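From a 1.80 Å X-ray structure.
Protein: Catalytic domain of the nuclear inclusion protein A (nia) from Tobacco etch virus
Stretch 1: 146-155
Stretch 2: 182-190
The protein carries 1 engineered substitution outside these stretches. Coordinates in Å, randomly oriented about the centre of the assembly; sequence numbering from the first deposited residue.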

# COMPACT_ATOMS: atom_id res chain seq x y z
N ILE A 146 -4.52 11.04 -9.01
CA ILE A 146 -4.71 10.38 -7.69
C ILE A 146 -4.50 8.88 -7.87
O ILE A 146 -3.65 8.25 -7.18
CB ILE A 146 -6.11 10.65 -7.14
CG1 ILE A 146 -6.26 12.15 -6.92
CG2 ILE A 146 -6.39 9.79 -5.89
CD1 ILE A 146 -5.21 12.73 -6.07
N PHE A 147 -5.28 8.29 -8.74
CA PHE A 147 -5.08 6.90 -9.07
C PHE A 147 -4.23 6.89 -10.35
O PHE A 147 -4.35 7.79 -11.21
CB PHE A 147 -6.41 6.20 -9.39
CG PHE A 147 -7.25 5.93 -8.20
CD1 PHE A 147 -6.97 4.84 -7.37
CD2 PHE A 147 -8.37 6.72 -7.93
CE1 PHE A 147 -7.80 4.53 -6.28
CE2 PHE A 147 -9.20 6.44 -6.85
CZ PHE A 147 -8.91 5.33 -6.02
N TRP A 148 -3.35 5.89 -10.44
CA TRP A 148 -2.49 5.65 -11.65
C TRP A 148 -2.81 4.26 -12.13
O TRP A 148 -3.12 3.37 -11.36
CB TRP A 148 -1.00 5.77 -11.35
CG TRP A 148 -0.55 7.18 -11.32
CD1 TRP A 148 -1.06 8.20 -10.55
CD2 TRP A 148 0.51 7.76 -12.11
NE1 TRP A 148 -0.40 9.35 -10.81
CE2 TRP A 148 0.57 9.11 -11.77
CE3 TRP A 148 1.40 7.25 -13.08
CZ2 TRP A 148 1.48 9.98 -12.34
CZ3 TRP A 148 2.34 8.14 -13.67
CH2 TRP A 148 2.36 9.47 -13.29
N LYS A 149 -2.77 4.07 -13.45
CA LYS A 149 -3.05 2.78 -14.05
C LYS A 149 -1.82 1.88 -14.06
O LYS A 149 -0.69 2.35 -14.26
CB LYS A 149 -3.46 2.98 -15.54
CG LYS A 149 -4.70 3.92 -15.82
CD LYS A 149 -5.02 4.06 -17.41
CE LYS A 149 -6.14 5.06 -17.83
NZ LYS A 149 -6.25 5.29 -19.37
N HIS A 150 -2.05 0.58 -13.92
CA HIS A 150 -0.95 -0.34 -14.04
C HIS A 150 -1.55 -1.60 -14.61
O HIS A 150 -2.76 -1.80 -14.52
CB HIS A 150 -0.20 -0.55 -12.68
CG HIS A 150 -0.83 -1.54 -11.75
ND1 HIS A 150 -1.51 -1.17 -10.60
CD2 HIS A 150 -0.88 -2.90 -11.80
CE1 HIS A 150 -1.96 -2.26 -9.99
NE2 HIS A 150 -1.59 -3.32 -10.70
N TRP A 151 -0.70 -2.43 -15.27
CA TRP A 151 -1.19 -3.67 -15.86
C TRP A 151 -0.56 -4.94 -15.27
O TRP A 151 -0.25 -5.90 -15.97
CB TRP A 151 -1.00 -3.59 -17.40
CG TRP A 151 -1.89 -2.56 -18.00
CD1 TRP A 151 -3.13 -2.76 -18.52
CD2 TRP A 151 -1.64 -1.13 -18.12
NE1 TRP A 151 -3.67 -1.56 -18.95
CE2 TRP A 151 -2.78 -0.55 -18.72
CE3 TRP A 151 -0.59 -0.30 -17.77
CZ2 TRP A 151 -2.89 0.80 -18.99
CZ3 TRP A 151 -0.70 1.07 -18.04
CH2 TRP A 151 -1.84 1.60 -18.64
N ILE A 152 -0.36 -4.94 -13.96
CA ILE A 152 0.14 -6.14 -13.28
C ILE A 152 -0.99 -6.97 -12.70
O ILE A 152 -1.80 -6.45 -11.96
CB ILE A 152 1.10 -5.72 -12.16
CG1 ILE A 152 2.24 -4.94 -12.81
CG2 ILE A 152 1.56 -6.97 -11.36
CD1 ILE A 152 3.15 -4.11 -11.84
N GLN A 153 -1.02 -8.27 -12.99
CA GLN A 153 -2.10 -9.12 -12.48
C GLN A 153 -2.04 -9.14 -10.96
O GLN A 153 -1.01 -9.41 -10.40
CB GLN A 153 -1.94 -10.54 -12.98
CG GLN A 153 -2.77 -10.89 -14.13
CD GLN A 153 -3.11 -12.34 -14.04
OE1 GLN A 153 -2.21 -13.17 -13.92
NE2 GLN A 153 -4.40 -12.66 -14.08
N THR A 154 -3.13 -8.83 -10.29
CA THR A 154 -3.11 -8.82 -8.85
C THR A 154 -4.27 -9.69 -8.40
O THR A 154 -5.31 -9.72 -9.06
CB THR A 154 -3.35 -7.42 -8.31
OG1 THR A 154 -4.68 -7.04 -8.65
CG2 THR A 154 -2.42 -6.44 -8.94
N LYS A 155 -4.12 -10.38 -7.28
CA LYS A 155 -5.21 -11.22 -6.74
C LYS A 155 -5.94 -10.45 -5.67
O LYS A 155 -5.42 -9.50 -5.10
CB LYS A 155 -4.65 -12.48 -6.07
CG LYS A 155 -3.83 -13.36 -6.94
CD LYS A 155 -3.17 -14.46 -6.13
CE LYS A 155 -2.54 -13.95 -4.83
NZ LYS A 155 -1.87 -15.05 -4.05
N ASN A 182 -11.67 -6.79 -13.95
CA ASN A 182 -10.28 -7.04 -13.61
C ASN A 182 -9.40 -6.94 -14.83
O ASN A 182 -8.43 -7.69 -14.98
CB ASN A 182 -10.11 -8.41 -12.96
CG ASN A 182 -10.79 -8.50 -11.62
OD1 ASN A 182 -11.96 -8.87 -11.53
ND2 ASN A 182 -10.07 -8.12 -10.57
N THR A 183 -9.73 -6.02 -15.73
CA THR A 183 -8.91 -5.83 -16.92
C THR A 183 -8.00 -4.56 -16.82
O THR A 183 -7.03 -4.41 -17.58
CB THR A 183 -9.78 -5.69 -18.15
OG1 THR A 183 -10.72 -4.64 -17.92
CG2 THR A 183 -10.53 -7.01 -18.40
N ASN A 184 -8.36 -3.61 -15.94
CA ASN A 184 -7.48 -2.41 -15.76
C ASN A 184 -7.26 -2.26 -14.25
O ASN A 184 -8.23 -2.27 -13.55
CB ASN A 184 -8.16 -1.15 -16.22
CG ASN A 184 -8.34 -1.13 -17.68
OD1 ASN A 184 -7.45 -1.52 -18.43
ND2 ASN A 184 -9.50 -0.68 -18.12
N ASN A 185 -6.01 -2.07 -13.82
CA ASN A 185 -5.72 -1.97 -12.38
C ASN A 185 -5.29 -0.56 -12.04
O ASN A 185 -4.82 0.19 -12.91
CB ASN A 185 -4.65 -3.00 -11.99
CG ASN A 185 -5.20 -4.44 -11.95
OD1 ASN A 185 -4.47 -5.42 -12.08
ND2 ASN A 185 -6.50 -4.56 -11.76
N TYR A 186 -5.49 -0.17 -10.79
CA TYR A 186 -5.19 1.17 -10.36
C TYR A 186 -4.49 1.19 -8.99
O TYR A 186 -4.88 0.46 -8.09
CB TYR A 186 -6.50 1.97 -10.22
CG TYR A 186 -7.24 2.17 -11.59
CD1 TYR A 186 -8.11 1.18 -12.10
CD2 TYR A 186 -7.05 3.32 -12.32
CE1 TYR A 186 -8.75 1.36 -13.34
CE2 TYR A 186 -7.70 3.51 -13.58
CZ TYR A 186 -8.54 2.53 -14.07
OH TYR A 186 -9.17 2.76 -15.30
N PHE A 187 -3.46 2.02 -8.89
CA PHE A 187 -2.83 2.17 -7.58
C PHE A 187 -2.99 3.63 -7.15
O PHE A 187 -3.20 4.54 -7.96
CB PHE A 187 -1.33 1.72 -7.63
CG PHE A 187 -0.38 2.62 -8.39
CD1 PHE A 187 0.22 3.71 -7.81
CD2 PHE A 187 -0.01 2.29 -9.74
CE1 PHE A 187 1.19 4.46 -8.53
CE2 PHE A 187 0.93 3.00 -10.45
CZ PHE A 187 1.55 4.10 -9.85
N THR A 188 -2.89 3.85 -5.85
CA THR A 188 -2.97 5.18 -5.34
C THR A 188 -1.55 5.69 -5.29
O THR A 188 -0.66 5.05 -4.69
CB THR A 188 -3.56 5.15 -3.90
OG1 THR A 188 -4.91 4.67 -3.97
CG2 THR A 188 -3.50 6.52 -3.26
N SER A 189 -1.32 6.80 -5.97
CA SER A 189 -0.03 7.41 -6.02
C SER A 189 0.48 8.01 -4.68
O SER A 189 -0.30 8.48 -3.81
CB SER A 189 -0.00 8.52 -7.09
OG SER A 189 -0.90 9.57 -6.73
N VAL A 190 1.79 7.95 -4.51
CA VAL A 190 2.44 8.58 -3.37
C VAL A 190 2.21 10.08 -3.67
O VAL A 190 2.51 10.53 -4.80
CB VAL A 190 3.98 8.29 -3.39
CG1 VAL A 190 4.78 9.39 -2.61
CG2 VAL A 190 4.21 6.84 -2.80
O HOH W 1 -5.82 -0.76 -20.62
O HOH W 2 -5.63 -8.45 -11.89

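Residues 147-150 and 185-189 form neighbouring antiparallel strands, their axes crossing at 140°, and together the two stretches bury 758 Å² of surface. The backbone supplies most of the bonding. Trp148 and Phe187 form a hydrogen-bonded pair that satisfies both of their amides: Trp148 N donates to Phe187 O at 2.8 Å, and Phe187 N returns the bond to Trp148 O, also at 2.8 Å. At one end of the ladder, Ser189 N donates to Ile146 O at 3.0 Å with nearly linear geometry. Toward the other end the ladder loosens. His150 N still reaches Asn185 O at 3.0 Å, but the return bond from Asn185 N to His150 O is weak, at 3.3 Å and 139°.

Between these rungs, Phe147 faces Thr188 and Lys149 faces Tyr186 in non-hydrogen-bonded pairs. Here CA-H groups approach the same carbonyls that accept the amides: Phe147 CA lies 3.2 Å from Phe187 O, Tyr186 CA 3.2 Å from Trp148 O, and Lys149 CA 3.3 Å from Asn185 O.

Side chains alternate between the faces of the sheet. On one, Phe147 CD1 meets Tyr186 CB at 4.1 Å, and Lys149 touches the tyrosine ring through one methylene, CG, 3.8 Å from Tyr186 CE2. A long methylene chain suits this partly exposed position because it can meet the ring near its base and still carry its amine onward. Tyr186 OH and Thr188 OG1 find hydrogen bonds elsewhere in the structure.

The other face carries Trp148, His150, Asn185 and Phe187. Phe187, with chi1 in the p well, places its ring under Trp148 CB, which sits 3.6 Å from the ring centroid, a CH-pi contact over the face. Asn185 CB makes a similar contact with His150, 3.5 Å from that ring's centroid. His150 NE2 donates a weak bond to Ile152 O at 3.4 Å, whereas ND1, near the edge of the Phe187 ring, is buried without a polar partner.

Beyond the strands, water takes over. Asn185 OD1 lies 2.9 Å from Ile152 O, but both are acceptors and cannot bond. Instead, water 2 accepts from Thr154 N at 3.0 Å and donates to Asn185 OD1 at 3.3 Å. Likewise, Trp151 NE1 and Asn184 OD1 are 3.8 Å apart, and water 1 bridges them: it accepts from Trp151 NE1 and donates to Asn184 OD1, both at 2.8 Å. The indole thus keeps its one donor satisfied at an exposed site.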